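Local atomic coordinates of transcriptional regulatory protein RcsB (PDB entry 5I4C), a protein that acts as the DNA-binding response regulator of the Rcs signalling system, here its receiver domain, controlling genes for capsule synthesis, biofilm formation and cell division. Residues N3-I8 against N30-F35; I7-H12 against H51-D56. All coordinates share one frame; numbering follows the deposited sequence.

Contact 1: N3-I8 against N30-F35; sequences NMNVII and NVVGEF
Asn3 and Asn30 clasp side chain to side chain just before strand 4-9 sets in, near the start of strand 29-35. The amide nitrogen ND2 of Asn3 donates to OD1 of Asn30 at 2.6 Å; the bond is nearly straight (164° at the hydrogen). It lies in the carbonyl plane of Asn30 and in the amide plane of Asn3, consistent with the two groups being only 12° apart. Asn5 stands next to this pair, and Val32 CG1 lies 3.6 Å from Asn5 CG; the two side chains cross at about a right angle. Asn5 ND2 is taken up by the backbone carbonyl of Asp49.

The backbone explains where Val32 sits. Val32 N bonds to Val6 O, yet the next link runs from Ile8 N to Gly33 O (2.9 Å), one residue later than a regular parallel pairing would give. This is a beta bulge in the edge strand 29-35, which pairs with strand 4-9 as the two parallel strands of the beta-alpha-beta unit closed by helix 13-23, in the CheY-like receiver fold. Val32 CG2 meets Ile7 CG1 at 4.0 Å, again crosswise.

Past the bulge, Ile7 sends CG2, anti to its backbone N, against the edge of the Phe35 ring, 3.5 Å from CD2 and close to the ring plane. Leu41 of helix 38-44 touches both residues. Beneath helix 13-23, on the other face of the sheet, Val6 CG2 meets Val31 CG2 at 4.0 Å. Ile8 has CG1 between its backbone N and carbonyl carbon (chi1 62°), which brings CG1 to 3.6 Å from CG of Glu34. These side chains run side by side, and the Glu34 carboxylate continues to a salt bridge with Arg20.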
loop_
_atom_site.group_PDB
_atom_site.type_symbol
_atom_site.label_atom_id
_atom_site.label_comp_id
_atom_site.label_asym_id
_atom_site.label_seq_id
_atom_site.Cartn_x
_atom_site.Cartn_y
_atom_site.Cartn_z
ATOM N N ASN A 3 3.250 26.140 -6.367
ATOM C CA ASN A 3 3.966 24.875 -6.434
ATOM C C ASN A 3 4.429 24.359 -5.065
ATOM O O ASN A 3 5.018 25.089 -4.276
ATOM C CB ASN A 3 5.165 24.986 -7.351
ATOM C CG ASN A 3 5.401 23.715 -8.077
ATOM O OD1 ASN A 3 4.922 23.541 -9.207
ATOM N ND2 ASN A 3 6.035 22.777 -7.415
ATOM N N MET A 4 4.174 23.089 -4.794
ATOM C CA MET A 4 4.597 22.493 -3.553
ATOM C C MET A 4 5.465 21.251 -3.804
ATOM O O MET A 4 5.035 20.296 -4.450
ATOM C CB MET A 4 3.369 22.173 -2.739
ATOM C CG MET A 4 3.649 21.661 -1.342
ATOM S SD MET A 4 2.058 21.328 -0.526
ATOM C CE MET A 4 1.486 22.961 -0.075
ATOM N N ASN A 5 6.688 21.256 -3.252
ATOM C CA ASN A 5 7.595 20.130 -3.381
ATOM C C ASN A 5 7.466 19.325 -2.137
ATOM O O ASN A 5 7.562 19.895 -1.007
ATOM C CB ASN A 5 9.016 20.577 -3.529
ATOM C CG ASN A 5 9.271 21.240 -4.847
ATOM O OD1 ASN A 5 8.569 20.989 -5.839
ATOM N ND2 ASN A 5 10.260 22.113 -4.868
ATOM N N VAL A 6 7.233 18.031 -2.321
ATOM C CA VAL A 6 6.996 17.106 -1.192
ATOM C C VAL A 6 7.949 15.937 -1.247
ATOM O O VAL A 6 8.382 15.509 -2.312
ATOM C CB VAL A 6 5.485 16.670 -1.083
ATOM C CG1 VAL A 6 4.501 17.857 -1.261
ATOM C CG2 VAL A 6 5.116 15.599 -2.086
ATOM N N ILE A 7 8.316 15.423 -0.067
ATOM C CA ILE A 7 9.077 14.174 0.070
ATOM C C ILE A 7 8.119 13.191 0.698
ATOM O O ILE A 7 7.330 13.586 1.576
ATOM C CB ILE A 7 10.289 14.385 1.007
ATOM C CG1 ILE A 7 11.280 15.337 0.372
ATOM C CG2 ILE A 7 10.930 13.087 1.375
ATOM C CD1 ILE A 7 12.467 15.586 1.249
ATOM N N ILE A 8 8.183 11.945 0.288
ATOM C CA ILE A 8 7.316 10.947 0.855
ATOM C C ILE A 8 8.187 9.869 1.466
ATOM O O ILE A 8 9.187 9.433 0.846
ATOM C CB ILE A 8 6.286 10.414 -0.163
ATOM C CG1 ILE A 8 6.920 9.733 -1.361
ATOM C CG2 ILE A 8 5.465 11.554 -0.762
ATOM C CD1 ILE A 8 5.877 9.160 -2.362
ATOM N N ASN A 30 4.749 18.411 -6.602
ATOM C CA ASN A 30 5.861 17.671 -7.170
ATOM C C ASN A 30 6.509 16.884 -6.067
ATOM O O ASN A 30 6.883 17.443 -5.022
ATOM C CB ASN A 30 6.901 18.600 -7.807
ATOM C CG ASN A 30 6.310 19.391 -8.928
ATOM O OD1 ASN A 30 6.132 20.593 -8.816
ATOM N ND2 ASN A 30 5.893 18.708 -9.975
ATOM N N VAL A 31 6.634 15.595 -6.310
ATOM C CA VAL A 31 7.387 14.690 -5.474
ATOM C C VAL A 31 8.843 14.798 -5.845
ATOM O O VAL A 31 9.219 14.426 -6.949
ATOM C CB VAL A 31 6.904 13.240 -5.639
ATOM C CG1 VAL A 31 7.734 12.315 -4.789
ATOM C CG2 VAL A 31 5.453 13.163 -5.275
ATOM N N VAL A 32 9.641 15.315 -4.917
ATOM C CA VAL A 32 11.060 15.533 -5.076
ATOM C C VAL A 32 11.883 14.421 -4.378
ATOM O O VAL A 32 13.107 14.352 -4.548
ATOM C CB VAL A 32 11.512 16.956 -4.645
ATOM C CG1 VAL A 32 10.743 17.991 -5.429
ATOM C CG2 VAL A 32 11.311 17.254 -3.163
ATOM N N GLY A 33 11.253 13.535 -3.618
ATOM C CA GLY A 33 12.005 12.415 -3.038
ATOM C C GLY A 33 11.126 11.403 -2.393
ATOM O O GLY A 33 10.030 11.750 -1.917
ATOM N N GLU A 34 11.601 10.160 -2.397
ATOM C CA GLU A 34 10.970 9.086 -1.677
ATOM C C GLU A 34 12.033 8.347 -0.868
ATOM O O GLU A 34 13.049 7.969 -1.454
ATOM C CB GLU A 34 10.402 8.061 -2.645
ATOM C CG GLU A 34 9.514 8.704 -3.660
ATOM C CD GLU A 34 8.781 7.653 -4.489
ATOM O OE1 GLU A 34 9.173 6.462 -4.433
ATOM O OE2 GLU A 34 7.853 8.013 -5.221
ATOM N N PHE A 35 11.740 8.044 0.391
ATOM C CA PHE A 35 12.619 7.301 1.259
ATOM C C PHE A 35 11.915 6.199 2.025
ATOM O O PHE A 35 10.697 6.255 2.223
ATOM C CB PHE A 35 13.198 8.333 2.254
ATOM C CG PHE A 35 13.947 9.405 1.566
ATOM C CD1 PHE A 35 15.251 9.176 1.192
ATOM C CD2 PHE A 35 13.347 10.620 1.241
ATOM C CE1 PHE A 35 15.951 10.145 0.516
ATOM C CE2 PHE A 35 14.038 11.590 0.518
ATOM C CZ PHE A 35 15.363 11.349 0.184
#

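Contact 2: I7-H12 against H51-D56; sequences IIADDH and HVLITD
Ile7 and Ala9 use both their backbone N-H and C=O groups on strand 52-56, which accounts for four hydrogen bonds. Ile7 N donates to Val52 O at 3.0 Å, and Ile7 O accepts from Ile54 N at 2.9 Å. Ala9 N reaches Ile54 O at 2.8 Å, the most bent of the four (149° at the hydrogen). Ala9 O then takes Asp56 N at 2.9 Å, which anchors the backbone of the predicted phosphorylation site. One residue before it, Thr55 OG1 donates to Asp56 O.

Beyond the last pairing, acidic side chains gather. Asp10 OD1 stands 3.5 Å from Asp56 OD1, two acceptors with no hydrogen bond between them; their carboxylate planes are 62° apart. Lys109 NZ forms a salt bridge to both oxygens and so would offset the repulsion. The other oxygen of Asp10, OD2, accepts from His12 N at 2.9 Å and closes an Asx turn. CG of Asp10 lies anti to its backbone N (chi1 -164°), and its two oxygens are divided between Lys109 and His12 N. Asp56 OD2 is taken by the backbone N of Ser58. A water donates to Asp11 OD1 at 2.8 Å; its approach to Asp56 OD2, at 2.4 Å, is too short to be trusted in detail. The grouping of acidic residues and a lysine around Asp56 is consistent with the active site of CheY-like receiver domains; no phosphate is present here.

The apolar side chains divide between the sheet faces: Leu53 CD1 packs on Ile7 CG2 and Ala9 CB, whereas Ile54 CD1 lies near Ile8 CG2. In the parallel sheet, strand 4-9 runs between strands 29-35 and 52-56, and strand 52-56 between 4-9 and 82-87, with Leu16 and Ile19 of helix 13-23 over Ile8 and with Leu45, Leu48 and Ala50 against Ile7.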
loop_
_atom_site.group_PDB
_atom_site.type_symbol
_atom_site.label_atom_id
_atom_site.label_comp_id
_atom_site.label_asym_id
_atom_site.label_seq_id
_atom_site.Cartn_x
_atom_site.Cartn_y
_atom_site.Cartn_z
ATOM N N ILE A 7 8.316 15.423 -0.067
ATOM C CA ILE A 7 9.077 14.174 0.070
ATOM C C ILE A 7 8.119 13.191 0.698
ATOM O O ILE A 7 7.330 13.586 1.576
ATOM C CB ILE A 7 10.289 14.385 1.007
ATOM C CG1 ILE A 7 11.280 15.337 0.372
ATOM C CG2 ILE A 7 10.930 13.087 1.375
ATOM C CD1 ILE A 7 12.467 15.586 1.249
ATOM N N ILE A 8 8.183 11.945 0.288
ATOM C CA ILE A 8 7.316 10.947 0.855
ATOM C C ILE A 8 8.187 9.869 1.466
ATOM O O ILE A 8 9.187 9.433 0.846
ATOM C CB ILE A 8 6.286 10.414 -0.163
ATOM C CG1 ILE A 8 6.920 9.733 -1.361
ATOM C CG2 ILE A 8 5.465 11.554 -0.762
ATOM C CD1 ILE A 8 5.877 9.160 -2.362
ATOM N N ALA A 9 7.843 9.445 2.678
ATOM C CA ALA A 9 8.676 8.490 3.372
ATOM C C ALA A 9 7.838 7.426 4.055
ATOM O O ALA A 9 6.898 7.731 4.813
ATOM C CB ALA A 9 9.577 9.197 4.371
ATOM N N ASP A 10 8.108 6.178 3.680
ATOM C CA ASP A 10 7.401 5.009 4.239
ATOM C C ASP A 10 8.214 3.792 3.929
ATOM O O ASP A 10 8.793 3.714 2.841
ATOM C CB ASP A 10 6.024 4.836 3.639
ATOM C CG ASP A 10 5.129 3.874 4.490
ATOM O OD1 ASP A 10 4.444 4.308 5.397
ATOM O OD2 ASP A 10 5.098 2.688 4.275
ATOM N N ASP A 11 8.228 2.825 4.813
ATOM C CA ASP A 11 9.061 1.640 4.494
ATOM C C ASP A 11 8.315 0.602 3.658
ATOM O O ASP A 11 8.809 -0.486 3.524
ATOM C CB ASP A 11 9.731 1.046 5.742
ATOM C CG ASP A 11 8.746 0.522 6.741
ATOM O OD1 ASP A 11 7.629 1.103 6.805
ATOM O OD2 ASP A 11 9.115 -0.440 7.468
ATOM N N HIS A 12 7.130 0.936 3.116
ATOM C CA HIS A 12 6.389 0.012 2.272
ATOM C C HIS A 12 6.349 0.564 0.857
ATOM O O HIS A 12 5.738 1.604 0.647
ATOM C CB HIS A 12 4.977 -0.175 2.817
ATOM C CG HIS A 12 4.901 -1.126 3.955
ATOM N ND1 HIS A 12 4.674 -0.709 5.241
ATOM C CD2 HIS A 12 5.109 -2.447 4.019
ATOM C CE1 HIS A 12 4.662 -1.756 6.040
ATOM N NE2 HIS A 12 4.948 -2.822 5.320
ATOM N N HIS A 51 9.122 21.328 0.589
ATOM C CA HIS A 51 8.235 22.157 1.431
ATOM C C HIS A 51 7.530 21.377 2.546
ATOM O O HIS A 51 7.279 21.874 3.641
ATOM C CB HIS A 51 7.227 22.896 0.538
ATOM C CG HIS A 51 7.882 23.734 -0.494
ATOM N ND1 HIS A 51 7.445 23.796 -1.782
ATOM C CD2 HIS A 51 8.993 24.516 -0.435
ATOM C CE1 HIS A 51 8.231 24.597 -2.480
ATOM N NE2 HIS A 51 9.201 25.026 -1.694
ATOM N N VAL A 52 7.226 20.122 2.267
ATOM C CA VAL A 52 6.423 19.287 3.113
ATOM C C VAL A 52 7.064 17.903 3.113
ATOM O O VAL A 52 7.440 17.396 2.060
ATOM C CB VAL A 52 4.976 19.120 2.546
ATOM C CG1 VAL A 52 4.091 18.342 3.532
ATOM C CG2 VAL A 52 4.368 20.462 2.397
ATOM N N LEU A 53 7.187 17.364 4.284
ATOM C CA LEU A 53 7.504 15.957 4.455
ATOM C C LEU A 53 6.255 15.170 4.828
ATOM O O LEU A 53 5.608 15.504 5.826
ATOM C CB LEU A 53 8.532 15.798 5.537
ATOM C CG LEU A 53 8.798 14.326 5.882
ATOM C CD1 LEU A 53 9.363 13.441 4.786
ATOM C CD2 LEU A 53 9.613 14.292 7.107
ATOM N N ILE A 54 5.961 14.131 4.044
ATOM C CA ILE A 54 4.864 13.207 4.292
ATOM C C ILE A 54 5.469 11.876 4.752
ATOM O O ILE A 54 6.090 11.172 3.959
ATOM C CB ILE A 54 4.004 13.029 3.046
ATOM C CG1 ILE A 54 3.535 14.389 2.552
ATOM C CG2 ILE A 54 2.825 12.113 3.329
ATOM C CD1 ILE A 54 2.957 14.370 1.157
ATOM N N THR A 55 5.274 11.545 6.003
ATOM C CA THR A 55 6.058 10.501 6.577
ATOM C C THR A 55 5.284 9.552 7.519
ATOM O O THR A 55 4.438 9.962 8.323
ATOM C CB THR A 55 7.318 11.054 7.326
ATOM O OG1 THR A 55 8.189 9.959 7.689
ATOM C CG2 THR A 55 6.930 11.785 8.674
ATOM N N ASP A 56 5.579 8.271 7.383
ATOM C CA ASP A 56 5.222 7.257 8.372
ATOM C C ASP A 56 6.092 7.448 9.654
ATOM O O ASP A 56 7.187 8.004 9.578
ATOM C CB ASP A 56 5.513 5.884 7.799
ATOM C CG ASP A 56 4.906 4.781 8.623
ATOM O OD1 ASP A 56 3.671 4.701 8.751
ATOM O OD2 ASP A 56 5.668 4.001 9.146
HETATM O O HOH W 1 5.695 1.603 8.822
#

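Strand 4-9 is common to both contacts and pairs in parallel with a different neighbour in each, so Ile7 and Ile8 take part in both. Contact 1 joins it to the outermost strand 29-35 and is only partly buried, its centre about 10 Å from that of the chain; contact 2 joins it to strand 52-56, is buried, and lies about 4 Å from the centre. Contact 1 begins with neutral amides and has one carboxylate, Glu34, bound to Arg20 near its far end; contact 2 finishes in several carboxylates, two of them sharing Lys109. Probable backbone hydrogen bonds from His51 N to Asn5 O and from Asp10 N to Phe35 O tie the two together.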